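Local structure of CofB (Escherichia coli, 5AX6) at residues 14-18 and 108-113; 27-33 and 101-107; 55-59 and 71-75. The protein is the minor pilin subunit of the type IVb pilus CFA/III of enterotoxigenic Escherichia coli, forms a homotrimer and probably takes part in assembly of the pilus. All blocks are in the same frame, centred on the assembly; numbering follows the deposited sequence. Where two conformers were deposited one is given.

Overall arrangement
The three contacts lie within the pilin domain and form a nested set: contact 3 falls inside the chain loop closed by contact 2, and contact 2 inside that closed by contact 1. Contacts 1 and 2 follow one another directly, since 101-107 runs on into 108-113 while helix 4-25 leads to strand 29-34; their centres are about 16 Å apart. One long loop is thus fixed first to the hairpin 29-34/37-42 and then to the helix. Contact 3 stands apart, its centre about 21 Å from contact 1 and 22 Å from contact 2, beside strand 121-130. Among the three, contact 2 alone touches another subunit of the trimer, and an acetate ion lies at its Tyr101.

Contact 1. Residues 14-18 and 108-113; sequences LISEI and IPCEEP
Glu17 reaches from the N-terminal helix of the pilin domain, the helix 4-25 that packs on the antiparallel sheet in the pilin fold, into the bend of the loop 108-113. Its chain leaves the helix with CG anti to the carbonyl carbon (chi1 -65°) and then bends at chi2 (-81°), which carries the carboxylate to the loop. There the group is bordered by two prolines. Pro113 comes from the opposite direction and brings its ring carbon CD to 3.4 Å from Glu17 OE2, while Pro109 crosses the glutamate at a slant, with CD 3.8 Å from the same oxygen. Ile108 fills the space nearer the helix backbone: its CG2 branch lies 3.7 Å from Glu17 O, and its side chain continues onto Ile21 one turn further along the helix.

The charge of Glu17 is met by Arg84, which forms a salt bridge with OE1 and also donates a hydrogen bond to the carbonyl of Pro109, thereby tying helix and loop to one guanidinium group. Cys110, in the bend, is joined by a disulfide to Cys92. Glu112 arrives at about a right angle to Glu17, the two carboxylate planes 82° apart. Any repulsion between these acids is probably softened by Arg84 and by a water that donates to both, 2.8 Å from Glu17 OE1 and 2.7 Å from Glu112 OE1.

Contact 2. Residues 27-33 and 101-107; sequences EEQITVI and YEFSKDY. With ACT (acetate ion), chain B.
Part of strand 29-34 and the loop 101-107 meet through a single beta bridge, Val32 with Phe103, an antiparallel, non-hydrogen-bonded pair whose CA atoms are 4.4 Å apart. Two backbone bonds flank it: Ile33 N donates to Glu102 O at 2.8 Å, and Ser104 N to Thr31 O at 3.0 Å. The loop thus borders the hairpin 29-34/37-42.

Ile30 presents its CD1 methyl to the ring edge of Phe103, 3.8 Å from Phe103 CE1, and Val32 CG1 approaches the same ring obliquely. Phe24 of the helix meets the rings of both Phe103 and Tyr107. Ile33 and Glu102 run side by side, while the Glu102 carboxylate turns off to a salt bridge with Arg89.

Glu27, extended beyond CG (chi2 177°), splits its carboxylate between two donors. Lys105 NZ meets the syn lone pair of Glu27 OE2 at 2.6 Å in a salt bridge; Tyr107 OH donates to Glu27 OE1, also at 2.6 Å, from 40° above the carboxylate plane. A water joins Tyr107 OH to Thr31 O. At the subunit boundary Asp238 of the second subunit, also an acid, lies close to Glu27 OE2, a nearness that Lys105, Tyr107 and that subunit's Arg240, hydrogen-bonded to Gln29 O, probably offset.

Contact 3. Residues 55-59 and 71-75; sequences INRTT and ASEFI
Asn56 enters the turn formed by residues 71-75 and is held there by one direct hydrogen bond and several water bridges, an amide joining two parts of one long irregular loop. Its CG lies anti to the carbonyl carbon (chi1 -69°), which turns the amide toward the backbone of 72-74, with Asn56 CG 3.4 Å from Ser72 O. Asn56 ND2 donates to Phe74 O at 3.0 Å; the acceptor lies almost in the amide plane, whereas the donor stands 46° above that of the Phe74 carbonyl. Waters complete the hydrogen bonding of the amide: one accepts from ND2 and donates to Ala71 O, and another donates to both Asn56 OD1 and Ser72 O, 2.6 Å from the former. Asn56 CB rests near Glu73 O and 3.7 Å from Ile75 CG1.

Glu73 runs past the backbone of Arg57, with CB 3.2 Å from Arg57 O, and its carboxylate is bonded to Ser68. Arg57 sets off away from 71-75 and bends at chi2 (-70°), bringing NH1 to 2.9 Å from Asn56 O, in the guanidinium plane, while NH2 bonds to Leu45 O and Ser137 O. The Thr58 methyl CG2 packs 3.8 Å from Glu73 O, its hydroxyl bonded to Asn60.

Both segments lie along strand 121-130: Thr58 bonds through its backbone to Phe128 and Ala130, Phe74 forms a cation-pi contact with Arg125, and Ile75 begins strand 75-76, paired with Ile126.

Contact 1. Residues 14-18 and 108-113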
loop_
_atom_site.group_PDB
_atom_site.type_symbol
_atom_site.label_atom_id
_atom_site.label_comp_id
_atom_site.label_asym_id
_atom_site.label_seq_id
_atom_site.Cartn_x
_atom_site.Cartn_y
_atom_site.Cartn_z
ATOM N N LEU A 14 -6.958 -36.790 3.473
ATOM C CA LEU A 14 -7.624 -36.806 4.773
ATOM C C LEU A 14 -7.623 -35.415 5.418
ATOM O O LEU A 14 -8.658 -34.939 5.897
ATOM C CB LEU A 14 -6.956 -37.824 5.698
ATOM C CG LEU A 14 -7.288 -39.284 5.388
ATOM C CD1 LEU A 14 -6.352 -40.231 6.144
ATOM C CD2 LEU A 14 -8.760 -39.599 5.716
ATOM N N ILE A 15 -6.464 -34.765 5.432
ATOM C CA ILE A 15 -6.359 -33.428 6.004
ATOM C C ILE A 15 -7.201 -32.406 5.236
ATOM O O ILE A 15 -7.768 -31.486 5.827
ATOM C CB ILE A 15 -4.901 -32.949 6.036
ATOM C CG1 ILE A 15 -4.128 -33.678 7.133
ATOM C CG2 ILE A 15 -4.827 -31.438 6.217
ATOM C CD1 ILE A 15 -4.964 -34.043 8.331
ATOM N N SER A 16 -7.294 -32.556 3.922
ATOM C CA SER A 16 -8.116 -31.633 3.147
ATOM C C SER A 16 -9.581 -31.743 3.540
ATOM O O SER A 16 -10.268 -30.722 3.666
ATOM C CB SER A 16 -7.976 -31.879 1.649
ATOM O OG SER A 16 -8.697 -30.886 0.939
ATOM N N GLU A 17 -10.055 -32.970 3.724
ATOM C CA GLU A 17 -11.423 -33.221 4.161
ATOM C C GLU A 17 -11.637 -32.601 5.537
ATOM O O GLU A 17 -12.597 -31.868 5.769
ATOM C CB GLU A 17 -11.717 -34.728 4.214
ATOM C CG GLU A 17 -11.681 -35.455 2.871
ATOM C CD GLU A 17 -12.964 -35.291 2.065
ATOM O OE1 GLU A 17 -13.903 -36.105 2.249
ATOM O OE2 GLU A 17 -13.031 -34.354 1.237
ATOM N N ILE A 18 -10.727 -32.919 6.448
ATOM C CA ILE A 18 -10.790 -32.422 7.824
ATOM C C ILE A 18 -10.807 -30.893 7.869
ATOM O O ILE A 18 -11.673 -30.302 8.510
ATOM C CB ILE A 18 -9.609 -32.987 8.641
ATOM C CG1 ILE A 18 -9.869 -34.469 8.963
ATOM C CG2 ILE A 18 -9.373 -32.180 9.905
ATOM C CD1 ILE A 18 -8.623 -35.211 9.433
ATOM N N ILE A 108 -15.580 -28.813 1.020
ATOM C CA ILE A 108 -14.947 -30.039 0.567
ATOM C C ILE A 108 -15.475 -30.328 -0.837
ATOM O O ILE A 108 -16.535 -29.835 -1.211
ATOM C CB ILE A 108 -15.241 -31.229 1.501
ATOM C CG1 ILE A 108 -16.748 -31.497 1.557
ATOM C CG2 ILE A 108 -14.692 -30.950 2.910
ATOM C CD1 ILE A 108 -17.146 -32.673 2.471
ATOM N N PRO A 109 -14.735 -31.126 -1.609
ATOM C CA PRO A 109 -15.154 -31.416 -2.989
ATOM C C PRO A 109 -16.487 -32.159 -3.064
ATOM O O PRO A 109 -16.811 -32.940 -2.170
ATOM C CB PRO A 109 -14.010 -32.289 -3.534
ATOM C CG PRO A 109 -13.166 -32.668 -2.348
ATOM C CD PRO A 109 -13.369 -31.594 -1.322
ATOM N N CYS A 110 -17.250 -31.922 -4.127
ATOM C CA CYS A 110 -18.475 -32.667 -4.364
ATOM C C CYS A 110 -18.228 -34.160 -4.287
ATOM O O CYS A 110 -18.956 -34.906 -3.626
ATOM C CB CYS A 110 -19.047 -32.313 -5.740
ATOM S SG CYS A 110 -19.575 -30.589 -5.833
ATOM N N GLU A 111 -17.183 -34.588 -4.975
ATOM C CA GLU A 111 -16.825 -35.990 -5.010
ATOM C C GLU A 111 -15.748 -36.244 -3.971
ATOM O O GLU A 111 -14.750 -35.530 -3.934
ATOM C CB GLU A 111 -16.342 -36.356 -6.418
ATOM C CG GLU A 111 -15.944 -37.796 -6.607
ATOM C CD GLU A 111 -15.578 -38.082 -8.058
ATOM O OE1 GLU A 111 -15.806 -37.198 -8.918
ATOM O OE2 GLU A 111 -15.070 -39.190 -8.325
ATOM N N GLU A 112 -15.947 -37.242 -3.115
ATOM C CA GLU A 112 -14.892 -37.606 -2.179
ATOM C C GLU A 112 -13.633 -37.934 -2.957
ATOM O O GLU A 112 -13.707 -38.611 -3.981
ATOM C CB GLU A 112 -15.302 -38.799 -1.317
ATOM C CG GLU A 112 -14.241 -39.189 -0.275
ATOM C CD GLU A 112 -14.604 -40.449 0.492
ATOM O OE1 GLU A 112 -15.041 -40.333 1.663
ATOM O OE2 GLU A 112 -14.453 -41.553 -0.083
ATOM N N PRO A 113 -12.478 -37.433 -2.488
ATOM C CA PRO A 113 -11.170 -37.742 -3.077
ATOM C C PRO A 113 -11.016 -39.232 -3.378
ATOM O O PRO A 113 -11.207 -40.076 -2.502
ATOM C CB PRO A 113 -10.192 -37.284 -1.998
ATOM C CG PRO A 113 -10.885 -36.087 -1.391
ATOM C CD PRO A 113 -12.372 -36.432 -1.408
HETATM O O HOH W 1 -13.843 -38.682 3.371
#

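Contact 2. Residues 27-33 and 101-107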
loop_
_atom_site.group_PDB
_atom_site.type_symbol
_atom_site.label_atom_id
_atom_site.label_comp_id
_atom_site.label_asym_id
_atom_site.label_seq_id
_atom_site.Cartn_x
_atom_site.Cartn_y
_atom_site.Cartn_z
ATOM N N GLU A 27 -17.751 -21.261 10.574
ATOM C CA GLU A 27 -18.527 -20.140 10.039
ATOM C C GLU A 27 -19.958 -20.185 10.551
ATOM O O GLU A 27 -20.768 -20.964 10.063
ATOM C CB GLU A 27 -18.515 -20.143 8.498
ATOM C CG GLU A 27 -17.141 -19.905 7.914
ATOM C CD GLU A 27 -17.097 -19.989 6.386
ATOM O OE1 GLU A 27 -18.168 -20.065 5.746
ATOM O OE2 GLU A 27 -15.976 -19.977 5.833
ATOM N N GLU A 28 -20.283 -19.350 11.535
ATOM C CA GLU A 28 -21.652 -19.315 12.019
ATOM C C GLU A 28 -22.574 -18.642 11.014
ATOM O O GLU A 28 -23.740 -19.021 10.879
ATOM C CB GLU A 28 -21.741 -18.603 13.367
ATOM C CG GLU A 28 -23.159 -18.514 13.876
ATOM C CD GLU A 28 -23.228 -18.482 15.391
ATOM O OE1 GLU A 28 -22.167 -18.622 16.037
ATOM O OE2 GLU A 28 -24.343 -18.323 15.928
ATOM N N GLN A 29 -22.048 -17.634 10.324
ATOM C CA GLN A 29 -22.738 -17.004 9.210
ATOM C C GLN A 29 -22.069 -17.462 7.918
ATOM O O GLN A 29 -20.846 -17.399 7.799
ATOM C CB GLN A 29 -22.693 -15.476 9.327
ATOM C CG GLN A 29 -23.405 -14.924 10.564
ATOM C CD GLN A 29 -24.911 -15.170 10.551
ATOM O OE1 GLN A 29 -25.433 -15.984 11.324
ATOM N NE2 GLN A 29 -25.617 -14.459 9.686
ATOM N N ILE A 30 -22.855 -17.941 6.959
ATOM C CA ILE A 30 -22.268 -18.437 5.714
ATOM C C ILE A 30 -22.866 -17.757 4.501
ATOM O O ILE A 30 -23.987 -17.256 4.557
ATOM C CB ILE A 30 -22.451 -19.969 5.550
ATOM C CG1 ILE A 30 -23.931 -20.336 5.601
ATOM C CG2 ILE A 30 -21.711 -20.700 6.638
ATOM C CD1 ILE A 30 -24.200 -21.804 5.291
ATOM N N THR A 31 -22.115 -17.760 3.403
ATOM C CA THR A 31 -22.596 -17.212 2.142
ATOM C C THR A 31 -23.171 -18.334 1.273
ATOM O O THR A 31 -22.482 -19.305 0.971
ATOM C CB THR A 31 -21.470 -16.484 1.361
ATOM O OG1 THR A 31 -20.875 -15.476 2.190
ATOM C CG2 THR A 31 -22.035 -15.823 0.108
ATOM N N VAL A 32 -24.436 -18.199 0.895
ATOM C CA VAL A 32 -25.071 -19.152 -0.014
ATOM C C VAL A 32 -25.613 -18.416 -1.224
ATOM O O VAL A 32 -25.670 -17.187 -1.234
ATOM C CB VAL A 32 -26.213 -19.918 0.664
ATOM C CG1 VAL A 32 -25.664 -20.782 1.810
ATOM C CG2 VAL A 32 -27.274 -18.952 1.173
ATOM N N ILE A 33 -25.997 -19.169 -2.250
ATOM C CA ILE A 33 -26.644 -18.596 -3.419
ATOM C C ILE A 33 -28.128 -18.918 -3.352
ATOM O O ILE A 33 -28.502 -20.082 -3.221
ATOM C CB ILE A 33 -26.064 -19.156 -4.743
ATOM C CG1 ILE A 33 -24.533 -19.167 -4.716
ATOM C CG2 ILE A 33 -26.619 -18.387 -5.940
ATOM C CD1 ILE A 33 -23.912 -17.803 -4.582
ATOM N N TYR A 101 -28.632 -26.374 0.518
ATOM C CA TYR A 101 -27.794 -25.188 0.487
ATOM C C TYR A 101 -26.805 -25.164 -0.660
ATOM O O TYR A 101 -25.973 -26.071 -0.833
ATOM C CB TYR A 101 -27.043 -25.047 1.823
ATOM C CG TYR A 101 -28.003 -25.017 2.975
ATOM C CD1 TYR A 101 -28.665 -23.846 3.315
ATOM C CD2 TYR A 101 -28.286 -26.165 3.688
ATOM C CE1 TYR A 101 -29.563 -23.816 4.349
ATOM C CE2 TYR A 101 -29.190 -26.152 4.726
ATOM C CZ TYR A 101 -29.822 -24.974 5.050
ATOM O OH TYR A 101 -30.721 -24.953 6.078
ATOM N N GLU A 102 -26.892 -24.102 -1.449
ATOM C CA GLU A 102 -25.882 -23.841 -2.446
ATOM C C GLU A 102 -24.804 -22.959 -1.842
ATOM O O GLU A 102 -24.851 -21.738 -1.994
ATOM C CB GLU A 102 -26.490 -23.167 -3.683
ATOM C CG GLU A 102 -25.476 -22.897 -4.792
ATOM C CD GLU A 102 -24.840 -24.170 -5.349
ATOM O OE1 GLU A 102 -25.304 -25.275 -5.004
ATOM O OE2 GLU A 102 -23.875 -24.069 -6.135
ATOM N N PHE A 103 -23.846 -23.567 -1.142
ATOM C CA PHE A 103 -22.706 -22.817 -0.616
ATOM C C PHE A 103 -21.984 -22.062 -1.731
ATOM O O PHE A 103 -21.855 -22.566 -2.844
ATOM C CB PHE A 103 -21.750 -23.759 0.117
ATOM C CG PHE A 103 -22.442 -24.641 1.120
ATOM C CD1 PHE A 103 -23.095 -24.084 2.206
ATOM C CD2 PHE A 103 -22.459 -26.019 0.967
ATOM C CE1 PHE A 103 -23.744 -24.882 3.131
ATOM C CE2 PHE A 103 -23.106 -26.823 1.892
ATOM C CZ PHE A 103 -23.752 -26.261 2.961
ATOM N N SER A 104 -21.524 -20.845 -1.446
ATOM C CA SER A 104 -20.887 -20.030 -2.489
ATOM C C SER A 104 -19.519 -20.565 -2.854
ATOM O O SER A 104 -19.012 -20.280 -3.931
ATOM C CB SER A 104 -20.764 -18.562 -2.057
ATOM O OG SER A 104 -19.941 -18.439 -0.913
ATOM N N LYS A 105 -18.935 -21.347 -1.950
ATOM C CA LYS A 105 -17.634 -21.970 -2.150
ATOM C C LYS A 105 -17.721 -23.431 -1.735
ATOM O O LYS A 105 -18.584 -23.781 -0.943
ATOM C CB LYS A 105 -16.581 -21.258 -1.306
ATOM C CG LYS A 105 -16.879 -21.405 0.202
ATOM C CD LYS A 105 -15.870 -20.675 1.087
ATOM C CE LYS A 105 -16.365 -20.567 2.538
ATOM N NZ LYS A 105 -15.546 -19.578 3.307
ATOM N N ASP A 106 -16.827 -24.283 -2.225
ATOM C CA ASP A 106 -16.782 -25.666 -1.740
ATOM C C ASP A 106 -15.913 -25.793 -0.494
ATOM O O ASP A 106 -14.724 -25.495 -0.527
ATOM C CB ASP A 106 -16.250 -26.606 -2.821
ATOM C CG ASP A 106 -17.127 -26.623 -4.053
ATOM O OD1 ASP A 106 -18.305 -27.015 -3.931
ATOM O OD2 ASP A 106 -16.639 -26.241 -5.133
ATOM N N TYR A 107 -16.495 -26.244 0.607
ATOM C CA TYR A 107 -15.687 -26.539 1.787
ATOM C C TYR A 107 -14.891 -27.806 1.549
ATOM O O TYR A 107 -13.698 -27.880 1.844
ATOM C CB TYR A 107 -16.577 -26.681 3.017
ATOM C CG TYR A 107 -17.275 -25.395 3.361
ATOM C CD1 TYR A 107 -16.661 -24.434 4.174
ATOM C CD2 TYR A 107 -18.537 -25.125 2.862
ATOM C CE1 TYR A 107 -17.306 -23.241 4.485
ATOM C CE2 TYR A 107 -19.188 -23.937 3.160
ATOM C CZ TYR A 107 -18.569 -23.001 3.966
ATOM O OH TYR A 107 -19.234 -21.834 4.250
HETATM C C ACT B . -31.987 -28.044 7.756
HETATM O O ACT B . -31.848 -27.026 8.476
HETATM O OXT ACT B . -31.967 -29.169 8.338
HETATM C CH3 ACT B . -32.177 -27.888 6.276
HETATM O O HOH W 2 -20.384 -20.941 1.812
HETATM O O HOH W 3 -28.829 -21.892 -1.183
#

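Contact 3. Residues 55-59 and 71-75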
loop_
_atom_site.group_PDB
_atom_site.type_symbol
_atom_site.label_atom_id
_atom_site.label_comp_id
_atom_site.label_asym_id
_atom_site.label_seq_id
_atom_site.Cartn_x
_atom_site.Cartn_y
_atom_site.Cartn_z
ATOM N N ILE A 55 -27.880 -30.806 13.302
ATOM C CA ILE A 55 -28.105 -30.616 14.737
ATOM C C ILE A 55 -27.429 -31.681 15.598
ATOM O O ILE A 55 -27.549 -31.646 16.822
ATOM C CB ILE A 55 -29.603 -30.617 15.089
ATOM C CG1 ILE A 55 -30.263 -31.918 14.634
ATOM C CG2 ILE A 55 -30.289 -29.406 14.494
ATOM C CD1 ILE A 55 -31.726 -32.019 15.011
ATOM N N ASN A 56 -26.747 -32.635 14.972
ATOM C CA ASN A 56 -26.071 -33.689 15.724
ATOM C C ASN A 56 -24.953 -33.130 16.601
ATOM O O ASN A 56 -24.090 -32.411 16.108
ATOM C CB ASN A 56 -25.484 -34.745 14.780
ATOM C CG ASN A 56 -26.544 -35.558 14.080
ATOM O OD1 ASN A 56 -27.640 -35.068 13.800
ATOM N ND2 ASN A 56 -26.227 -36.816 13.802
ATOM N N ARG A 57 -24.961 -33.475 17.887
ATOM C CA ARG A 57 -23.865 -33.117 18.801
ATOM C C ARG A 57 -23.521 -34.263 19.727
ATOM O O ARG A 57 -24.405 -34.994 20.170
ATOM C CB ARG A 57 -24.221 -31.906 19.677
ATOM C CG ARG A 57 -24.542 -30.643 18.905
ATOM C CD ARG A 57 -23.306 -30.071 18.258
ATOM N NE ARG A 57 -23.637 -28.755 17.742
ATOM C CZ ARG A 57 -24.243 -28.551 16.576
ATOM N NH1 ARG A 57 -24.546 -29.581 15.789
ATOM N NH2 ARG A 57 -24.541 -27.316 16.199
ATOM N N THR A 58 -22.244 -34.385 20.056
ATOM C CA THR A 58 -21.845 -35.217 21.176
ATOM C C THR A 58 -21.541 -34.293 22.361
ATOM O O THR A 58 -21.434 -33.077 22.194
ATOM C CB THR A 58 -20.638 -36.096 20.828
ATOM O OG1 THR A 58 -19.498 -35.265 20.571
ATOM C CG2 THR A 58 -20.947 -36.933 19.567
ATOM N N THR A 59 -21.409 -34.850 23.558
ATOM C CA THR A 59 -21.253 -33.990 24.734
ATOM C C THR A 59 -19.988 -34.297 25.527
ATOM O O THR A 59 -19.834 -33.839 26.668
ATOM C CB THR A 59 -22.468 -34.106 25.672
ATOM O OG1 THR A 59 -22.610 -35.466 26.086
ATOM C CG2 THR A 59 -23.733 -33.666 24.956
ATOM N N ALA A 71 -26.359 -42.661 17.245
ATOM C CA ALA A 71 -26.149 -42.222 15.860
ATOM C C ALA A 71 -26.830 -40.891 15.550
ATOM O O ALA A 71 -26.619 -40.304 14.482
ATOM C CB ALA A 71 -26.633 -43.292 14.885
ATOM N N SER A 72 -27.652 -40.423 16.482
ATOM C CA SER A 72 -28.253 -39.101 16.369
ATOM C C SER A 72 -27.366 -38.058 17.047
ATOM O O SER A 72 -27.687 -36.875 17.056
ATOM C CB SER A 72 -29.648 -39.087 16.994
ATOM O OG SER A 72 -29.554 -38.988 18.403
ATOM N N GLU A 73 -26.260 -38.511 17.629
ATOM C CA GLU A 73 -25.306 -37.604 18.270
ATOM C C GLU A 73 -24.036 -37.499 17.438
ATOM O O GLU A 73 -23.654 -36.411 17.021
ATOM C CB GLU A 73 -24.985 -38.071 19.699
ATOM C CG GLU A 73 -26.215 -38.018 20.596
ATOM C CD GLU A 73 -25.969 -38.564 21.989
ATOM O OE1 GLU A 73 -24.876 -39.129 22.237
ATOM O OE2 GLU A 73 -26.890 -38.441 22.825
ATOM N N PHE A 74 -23.384 -38.627 17.176
ATOM C CA PHE A 74 -22.262 -38.581 16.252
ATOM C C PHE A 74 -22.787 -38.547 14.824
ATOM O O PHE A 74 -23.984 -38.727 14.575
ATOM C CB PHE A 74 -21.289 -39.749 16.468
ATOM C CG PHE A 74 -21.856 -41.106 16.167
ATOM C CD1 PHE A 74 -21.939 -41.573 14.861
ATOM C CD2 PHE A 74 -22.257 -41.948 17.198
ATOM C CE1 PHE A 74 -22.437 -42.850 14.587
ATOM C CE2 PHE A 74 -22.751 -43.226 16.936
ATOM C CZ PHE A 74 -22.841 -43.677 15.631
ATOM N N ILE A 75 -21.886 -38.307 13.885
ATOM C CA ILE A 75 -22.249 -38.253 12.476
ATOM C C ILE A 75 -21.527 -39.370 11.732
ATOM O O ILE A 75 -20.299 -39.399 11.674
ATOM C CB ILE A 75 -21.893 -36.882 11.875
ATOM C CG1 ILE A 75 -22.764 -35.804 12.528
ATOM C CG2 ILE A 75 -22.093 -36.873 10.351
ATOM C CD1 ILE A 75 -22.394 -34.382 12.077
HETATM O O HOH W 4 -21.853 -34.772 15.923
HETATM O O HOH W 5 -29.416 -35.314 15.707
HETATM O O HOH W 6 -27.811 -38.983 12.431
HETATM O O HOH W 7 -27.737 -34.488 18.932
HETATM O O HOH W 8 -22.137 -37.688 23.503
#